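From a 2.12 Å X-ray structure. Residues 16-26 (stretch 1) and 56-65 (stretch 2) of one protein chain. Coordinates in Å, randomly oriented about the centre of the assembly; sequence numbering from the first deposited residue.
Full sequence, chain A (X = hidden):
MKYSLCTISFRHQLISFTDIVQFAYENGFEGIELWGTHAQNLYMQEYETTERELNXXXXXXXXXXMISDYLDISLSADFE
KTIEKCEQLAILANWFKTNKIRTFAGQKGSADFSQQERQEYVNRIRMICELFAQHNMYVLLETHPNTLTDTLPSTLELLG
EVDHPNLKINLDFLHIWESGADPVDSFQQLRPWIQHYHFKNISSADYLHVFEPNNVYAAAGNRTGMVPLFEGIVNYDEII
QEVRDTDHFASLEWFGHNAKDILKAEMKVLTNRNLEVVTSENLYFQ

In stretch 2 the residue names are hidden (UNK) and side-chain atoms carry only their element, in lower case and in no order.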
ATOM      1  N   SER A  16      -2.266  13.738   6.339  1.00 10.40           N
ATOM      2  CA  SER A  16      -1.643  13.737   7.674  1.00 10.55           C
ATOM      3  C   SER A  16      -2.552  13.133   8.712  1.00 10.81           C
ATOM      4  O   SER A  16      -3.766  13.076   8.540  1.00 10.45           O
ATOM      5  CB  SER A  16      -1.289  15.172   8.093  1.00 10.58           C
ATOM      6  OG  SER A  16      -2.482  15.879   8.347  1.00 12.21           O
ATOM      7  N   PHE A  17      -1.966  12.672   9.815  1.00 11.24           N
ATOM      8  CA  PHE A  17      -2.762  12.185  10.942  1.00 11.11           C
ATOM      9  C   PHE A  17      -3.724  13.289  11.452  1.00 11.44           C
ATOM     10  O   PHE A  17      -4.888  12.996  11.799  1.00 10.20           O
ATOM     11  CB  PHE A  17      -1.835  11.706  12.066  1.00  9.95           C
ATOM     12  CG  PHE A  17      -2.567  11.154  13.269  1.00 11.26           C
ATOM     13  CD1 PHE A  17      -3.361  10.006  13.166  1.00  9.07           C
ATOM     14  CD2 PHE A  17      -2.440  11.768  14.507  1.00 10.51           C
ATOM     15  CE1 PHE A  17      -4.031   9.493  14.285  1.00 11.27           C
ATOM     16  CE2 PHE A  17      -3.113  11.242  15.637  1.00 11.95           C
ATOM     17  CZ  PHE A  17      -3.887  10.114  15.526  1.00  8.51           C
ATOM     18  N   THR A  18      -3.226  14.541  11.504  1.00 11.03           N
ATOM     19  CA  THR A  18      -4.021  15.676  11.957  1.00 10.67           C
ATOM     20  C   THR A  18      -5.302  15.791  11.116  1.00 10.68           C
ATOM     21  O   THR A  18      -6.383  15.967  11.677  1.00  8.15           O
ATOM     22  CB  THR A  18      -3.236  17.006  11.884  1.00 12.00           C
ATOM     23  OG1 THR A  18      -2.115  16.963  12.787  1.00 14.19           O
ATOM     24  CG2 THR A  18      -4.152  18.225  12.244  1.00 11.42           C
ATOM     25  N   ASP A  19      -5.186  15.654   9.785  1.00 10.38           N
ATOM     26  CA  ASP A  19      -6.359  15.727   8.916  1.00 11.05           C
ATOM     27  C   ASP A  19      -7.296  14.522   9.039  1.00 10.48           C
ATOM     28  O   ASP A  19      -8.530  14.664   8.941  1.00 10.44           O
ATOM     29  CB  ASP A  19      -5.949  15.924   7.464  1.00 12.09           C
ATOM     30  CG  ASP A  19      -5.428  17.337   7.202  1.00 16.97           C
ATOM     31  OD1 ASP A  19      -5.522  18.227   8.096  1.00 21.36           O
ATOM     32  OD2 ASP A  19      -4.937  17.565   6.086  1.00 21.19           O
ATOM     33  N   ILE A  20      -6.743  13.338   9.260  1.00 10.50           N
ATOM     34  CA  ILE A  20      -7.610  12.189   9.583  1.00 10.30           C
ATOM     35  C   ILE A  20      -8.423  12.397  10.891  1.00 10.34           C
ATOM     36  O   ILE A  20      -9.650  12.145  10.935  1.00 10.36           O
ATOM     37  CB  ILE A  20      -6.824  10.918   9.658  1.00 11.47           C
ATOM     38  CG1 ILE A  20      -6.439  10.489   8.233  1.00 13.01           C
ATOM     39  CG2 ILE A  20      -7.667   9.805  10.350  1.00  9.51           C
ATOM     40  CD1 ILE A  20      -5.547   9.319   8.223  1.00 14.13           C
ATOM     41  N   VAL A  21      -7.754  12.879  11.936  1.00  8.88           N
ATOM     42  CA  VAL A  21      -8.431  13.098  13.191  1.00  8.34           C
ATOM     43  C   VAL A  21      -9.544  14.123  12.981  1.00  8.88           C
ATOM     44  O   VAL A  21     -10.654  13.940  13.464  1.00  7.74           O
ATOM     45  CB  VAL A  21      -7.451  13.555  14.288  1.00  7.74           C
ATOM     46  CG1 VAL A  21      -8.226  14.063  15.529  1.00  9.62           C
ATOM     47  CG2 VAL A  21      -6.495  12.440  14.669  1.00  8.78           C
ATOM     48  N   GLN A  22      -9.246  15.214  12.272  1.00  9.66           N
ATOM     49  CA  GLN A  22     -10.242  16.280  12.039  1.00 10.77           C
ATOM     50  C   GLN A  22     -11.430  15.724  11.222  1.00 10.60           C
ATOM     51  O   GLN A  22     -12.585  15.996  11.541  1.00 10.47           O
ATOM     52  CB  GLN A  22      -9.606  17.492  11.315  1.00 10.88           C
ATOM     53  CG  GLN A  22     -10.589  18.654  11.012  1.00 15.74           C
ATOM     54  CD  GLN A  22     -11.326  19.142  12.269  1.00 21.08           C
ATOM     55  OE1 GLN A  22     -10.728  19.309  13.336  1.00 22.57           O
ATOM     56  NE2 GLN A  22     -12.625  19.385  12.136  1.00 24.08           N
ATOM     57  N   PHE A  23     -11.141  14.964  10.167  1.00  9.55           N
ATOM     58  CA  PHE A  23     -12.206  14.320   9.401  1.00 10.21           C
ATOM     59  C   PHE A  23     -13.062  13.382  10.283  1.00 10.34           C
ATOM     60  O   PHE A  23     -14.289  13.373  10.193  1.00 10.60           O
ATOM     61  CB  PHE A  23     -11.629  13.553   8.222  1.00  8.79           C
ATOM     62  CG  PHE A  23     -12.656  12.815   7.433  1.00 11.50           C
ATOM     63  CD1 PHE A  23     -13.388  13.465   6.431  1.00 12.01           C
ATOM     64  CD2 PHE A  23     -12.917  11.468   7.692  1.00 11.89           C
ATOM     65  CE1 PHE A  23     -14.377  12.764   5.689  1.00 13.55           C
ATOM     66  CE2 PHE A  23     -13.897  10.771   6.977  1.00 11.16           C
ATOM     67  CZ  PHE A  23     -14.618  11.420   5.964  1.00 11.20           C
ATOM     68  N   ALA A  24     -12.409  12.581  11.126  1.00 10.66           N
ATOM     69  CA  ALA A  24     -13.154  11.684  12.004  1.00 11.69           C
ATOM     70  C   ALA A  24     -14.089  12.479  12.903  1.00 12.35           C
ATOM     71  O   ALA A  24     -15.243  12.105  13.100  1.00 12.45           O
ATOM     72  CB  ALA A  24     -12.212  10.791  12.846  1.00 10.60           C
ATOM     73  N   TYR A  25     -13.575  13.578  13.439  1.00 12.62           N
ATOM     74  CA  TYR A  25     -14.293  14.364  14.418  1.00 13.92           C
ATOM     75  C   TYR A  25     -15.518  15.037  13.777  1.00 13.94           C
ATOM     76  O   TYR A  25     -16.629  14.958  14.277  1.00 13.23           O
ATOM     77  CB  TYR A  25     -13.332  15.403  15.008  1.00 13.65           C
ATOM     78  CG  TYR A  25     -13.938  16.467  15.890  1.00 16.27           C
ATOM     79  CD1 TYR A  25     -14.803  16.137  16.938  1.00 17.55           C
ATOM     80  CD2 TYR A  25     -13.617  17.818  15.683  1.00 19.21           C
ATOM     81  CE1 TYR A  25     -15.359  17.147  17.764  1.00 20.39           C
ATOM     82  CE2 TYR A  25     -14.153  18.821  16.500  1.00 21.10           C
ATOM     83  CZ  TYR A  25     -15.027  18.468  17.528  1.00 21.92           C
ATOM     84  OH  TYR A  25     -15.550  19.451  18.328  1.00 26.96           O
ATOM     85  N   GLU A  26     -15.322  15.654  12.631  1.00 14.50           N
ATOM     86  CA  GLU A  26     -16.422  16.407  12.051  1.00 15.11           C
ATOM     87  C   GLU A  26     -17.529  15.499  11.494  1.00 14.90           C
ATOM     88  O   GLU A  26     -18.645  15.960  11.294  1.00 14.58           O
ATOM     89  CB  GLU A  26     -15.901  17.432  11.032  1.00 15.79           C
ATOM     90  CG  GLU A  26     -15.346  16.843   9.789  1.00 18.77           C
ATOM     91  CD  GLU A  26     -14.466  17.849   8.984  1.00 23.47           C
ATOM     92  OE1 GLU A  26     -14.133  17.509   7.820  1.00 23.84           O
ATOM     93  OE2 GLU A  26     -14.098  18.936   9.513  1.00 22.56           O
ATOM     94  N   UNK A  56      -5.653  16.039  22.634  1.00 22.48           N
ATOM     95  CA  UNK A  56      -7.024  16.556  22.464  1.00 23.52           C
ATOM     96  C   UNK A  56      -8.024  15.552  22.004  1.00 22.34           C
ATOM     97  O   UNK A  56      -9.161  15.968  21.747  1.00 22.07           O
ATOM     98  s   UNK A  56      -5.829  18.593  21.161  1.00 33.36           S
ATOM     99  c   UNK A  56      -7.151  17.595  21.372  1.00 24.15           C
ATOM    100  N   UNK A  57      -7.634  14.285  21.816  1.00 20.67           N
ATOM    101  CA  UNK A  57      -8.594  13.322  21.272  1.00 21.18           C
ATOM    102  C   UNK A  57      -9.828  13.253  22.107  1.00 21.55           C
ATOM    103  O   UNK A  57     -10.924  13.225  21.572  1.00 21.35           O
ATOM    104  c   UNK A  57      -7.899  12.155  18.689  1.00 18.26           C
ATOM    105  c   UNK A  57      -8.044  11.917  21.179  1.00 20.42           C
ATOM    106  c   UNK A  57      -7.229  11.618  19.962  1.00 20.58           C
ATOM    107  c   UNK A  57      -7.052  10.096  19.936  1.00 16.88           C
ATOM    108  N   UNK A  58      -9.631  13.199  23.419  1.00 22.40           N
ATOM    109  CA  UNK A  58     -10.723  13.011  24.352  1.00 24.75           C
ATOM    110  C   UNK A  58     -11.739  14.152  24.223  1.00 24.71           C
ATOM    111  O   UNK A  58     -12.945  13.900  24.246  1.00 25.16           O
ATOM    112  c   UNK A  58     -11.189  12.497  26.815  1.00 30.55           C
ATOM    113  c   UNK A  58     -12.250  10.705  28.185  1.00 37.70           C
ATOM    114  c   UNK A  58     -10.177  12.898  25.776  1.00 25.43           C
ATOM    115  n   UNK A  58     -12.383   9.259  28.492  1.00 39.99           N
ATOM    116  c   UNK A  58     -11.320  10.978  26.979  1.00 34.57           C
ATOM    117  N   UNK A  59     -11.251  15.381  24.023  1.00 24.30           N
ATOM    118  CA  UNK A  59     -12.098  16.576  23.831  1.00 24.87           C
ATOM    119  C   UNK A  59     -12.989  16.487  22.603  1.00 23.84           C
ATOM    120  O   UNK A  59     -13.962  17.219  22.493  1.00 23.85           O
ATOM    121  c   UNK A  59     -10.598  18.334  24.893  1.00 30.38           C
ATOM    122  o   UNK A  59     -11.093  18.004  26.004  1.00 34.83           O
ATOM    123  o   UNK A  59      -9.593  19.086  24.771  1.00 36.78           O
ATOM    124  c   UNK A  59     -11.230  17.824  23.618  1.00 25.80           C
ATOM    125  N   UNK A  60     -12.602  15.639  21.655  1.00 21.86           N
ATOM    126  CA  UNK A  60     -13.319  15.465  20.406  1.00 19.82           C
ATOM    127  C   UNK A  60     -14.161  14.168  20.429  1.00 18.47           C
ATOM    128  O   UNK A  60     -14.665  13.742  19.380  1.00 17.93           O
ATOM    129  c   UNK A  60     -10.570  16.362  17.796  1.00 22.40           C
ATOM    130  c   UNK A  60     -11.511  16.670  18.969  1.00 20.56           C
ATOM    131  c   UNK A  60     -12.313  15.398  19.253  1.00 20.07           C
ATOM    132  c   UNK A  60      -9.710  17.575  17.410  1.00 22.31           C
ATOM    133  n   UNK A  60      -8.611  17.809  18.344  1.00 20.12           N
ATOM    134  N   UNK A  61     -14.285  13.554  21.614  1.00 16.21           N
ATOM    135  CA  UNK A  61     -14.929  12.256  21.816  1.00 15.23           C
ATOM    136  C   UNK A  61     -14.346  11.229  20.850  1.00 14.55           C
ATOM    137  O   UNK A  61     -15.081  10.492  20.216  1.00 13.57           O
ATOM    138  c   UNK A  61     -17.169  11.125  22.340  1.00 15.44           C
ATOM    139  c   UNK A  61     -16.499  12.324  21.676  1.00 15.59           C
ATOM    140  o   UNK A  61     -16.987  13.518  22.305  1.00 19.00           O
ATOM    141  N   UNK A  62     -13.020  11.221  20.727  1.00 13.58           N
ATOM    142  CA  UNK A  62     -12.300  10.281  19.875  1.00 13.28           C
ATOM    143  C   UNK A  62     -11.335   9.472  20.736  1.00 13.31           C
ATOM    144  O   UNK A  62     -10.959   9.912  21.794  1.00 13.22           O
ATOM    145  c   UNK A  62     -12.861  10.202  16.809  1.00 13.21           C
ATOM    146  c   UNK A  62     -11.510  11.012  18.768  1.00 12.92           C
ATOM    147  c   UNK A  62     -12.341  11.454  17.566  1.00 14.25           C
ATOM    148  c   UNK A  62     -11.501  12.364  16.666  1.00 13.47           C
ATOM    149  N   UNK A  63     -10.951   8.294  20.264  1.00 12.03           N
ATOM    150  CA  UNK A  63      -9.951   7.489  20.903  1.00 12.42           C
ATOM    151  C   UNK A  63      -9.373   6.582  19.809  1.00 11.44           C
ATOM    152  O   UNK A  63      -9.939   6.468  18.721  1.00 12.09           O
ATOM    153  c   UNK A  63     -11.534   5.549  21.525  1.00 13.71           C
ATOM    154  o   UNK A  63     -11.870   3.866  23.222  1.00 16.90           O
ATOM    155  c   UNK A  63     -12.329   4.913  22.678  1.00 18.63           C
ATOM    156  o   UNK A  63     -13.405   5.473  23.040  1.00 18.58           O
ATOM    157  c   UNK A  63     -10.568   6.641  22.030  1.00 12.40           C
ATOM    158  N   UNK A  64      -8.249   5.954  20.087  1.00 11.03           N
ATOM    159  CA  UNK A  64      -7.712   4.937  19.184  1.00 10.74           C
ATOM    160  C   UNK A  64      -8.332   3.610  19.627  1.00 11.32           C
ATOM    161  O   UNK A  64      -8.174   3.205  20.783  1.00 12.36           O
ATOM    162  c   UNK A  64      -6.160   4.918  19.224  1.00 10.86           C
ATOM    163  c   UNK A  64      -5.585   3.763  18.343  1.00  8.89           C
ATOM    164  c   UNK A  64      -6.019   6.850  17.468  1.00 11.90           C
ATOM    165  c   UNK A  64      -5.600   6.319  18.877  1.00  9.08           C
ATOM    166  N   UNK A  65      -9.070   2.952  18.745  1.00 11.52           N
ATOM    167  CA  UNK A  65      -9.844   1.759  19.148  1.00 12.90           C
ATOM    168  C   UNK A  65      -8.990   0.483  19.203  1.00 12.84           C
ATOM    169  O   UNK A  65      -9.308  -0.475  19.945  1.00 12.87           O
ATOM    170  c   UNK A  65     -11.883   2.765  17.971  1.00 14.93           C
ATOM    171  c   UNK A  65     -11.099   1.497  18.218  1.00 13.48           C
ATOM    172  o   UNK A  65     -10.675   0.991  16.937  1.00 14.76           O
TER

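Position 56 carries one carbon followed by one sulfur. A single carbon ending in sulfur, with nothing beyond it, is Cys56. Its CA-to-CB bond points toward stretch 1, but its nearest approach, CB to Val21 CG1, is 6.9 Å, beyond contact.

Position 57 has four carbons, forked at the second, and no heteroatom. One carbon at the tip of the fork lies 3.7 Å from Val21 CG1. A fork one carbon beyond CB identifies Leu57; the touching atom is CD2, and chi1 of -83° (m) with chi2 of -168° (t) brings the end of a sideways-pointing side chain nearer to the helix.

Position 58 shows four carbons in a row ending in nitrogen, an unbranched amine, hence Lys58. It is exposed and out of reach of stretch 1.

At position 59 the second of two carbons carries two oxygens. This short carboxylate is Asp59, whose end leads away from stretch 1.

Position 60 again has four carbons in a row and a terminal nitrogen. The chain passes over one face of the Tyr25 ring, its second carbon 3.8 Å from the ring centroid and 7° off the normal. Four carbons in a row ending in nitrogen make this Lys60, and the carbon over the ring is CG. This is a CH-pi contact made by the aliphatic part of the side chain. CB lies 3.5 Å from Tyr25 CD1, CD lies 4.0 Å from Val21 CG1, and the terminal amine leads away. The backbone joins in, with Lys60 O 3.4 Å from Tyr25 CD1.

Position 61 has one carbon carrying one oxygen and one carbon. Branching at CB with a hydroxyl gives Thr61, which touches nothing on stretch 1. Its phi/psi of 51/45 is left-handed, and its N donates to Lys58 O at 3.0 Å.

Position 62 is another set of four carbons forked at the second, and it points toward the helix. One fork tip lies 3.7 Å from Val21 O, 3.9 Å from Val21 CG1 and 3.9 Å from Tyr25 CB, the other 4.1 Å from Ala24 CB; a fork at the second carbon makes this Leu62, with tips CD1 and CD2. Both methyls therefore meet the helix.

Position 63 has three carbons, the third carrying two oxygens: Glu63, exposed and out of reach.

Position 64 has four carbons forked at the first, one arm two carbons long. The end of the long arm lies 4.4 Å from Phe17 CZ, at the ring edge near its plane; the fork at the first carbon with one two-carbon arm gives Ile64, and the touching atom is CD1.

Position 65 has one carbon carrying an oxygen and a carbon, hence Thr65. It is buried but out of reach of stretch 1, and its hydroxyl is hydrogen-bonded elsewhere in the structure.

The contact works by packing alone: no hydrogen bond crosses between the stretches, and 362 Å² is buried in total. Val21, Ala24 and Tyr25 point toward stretch 2, where Leu57 and Leu62 supply apolar carbons and Lys60 covers the tyrosine face. Within stretch 2, Leu62 N donates to Leu57 O at 3.0 Å, a backbone bond between the two leucines that pack on Val21.

Stretch 2 56-65: CLKDKTLEIT
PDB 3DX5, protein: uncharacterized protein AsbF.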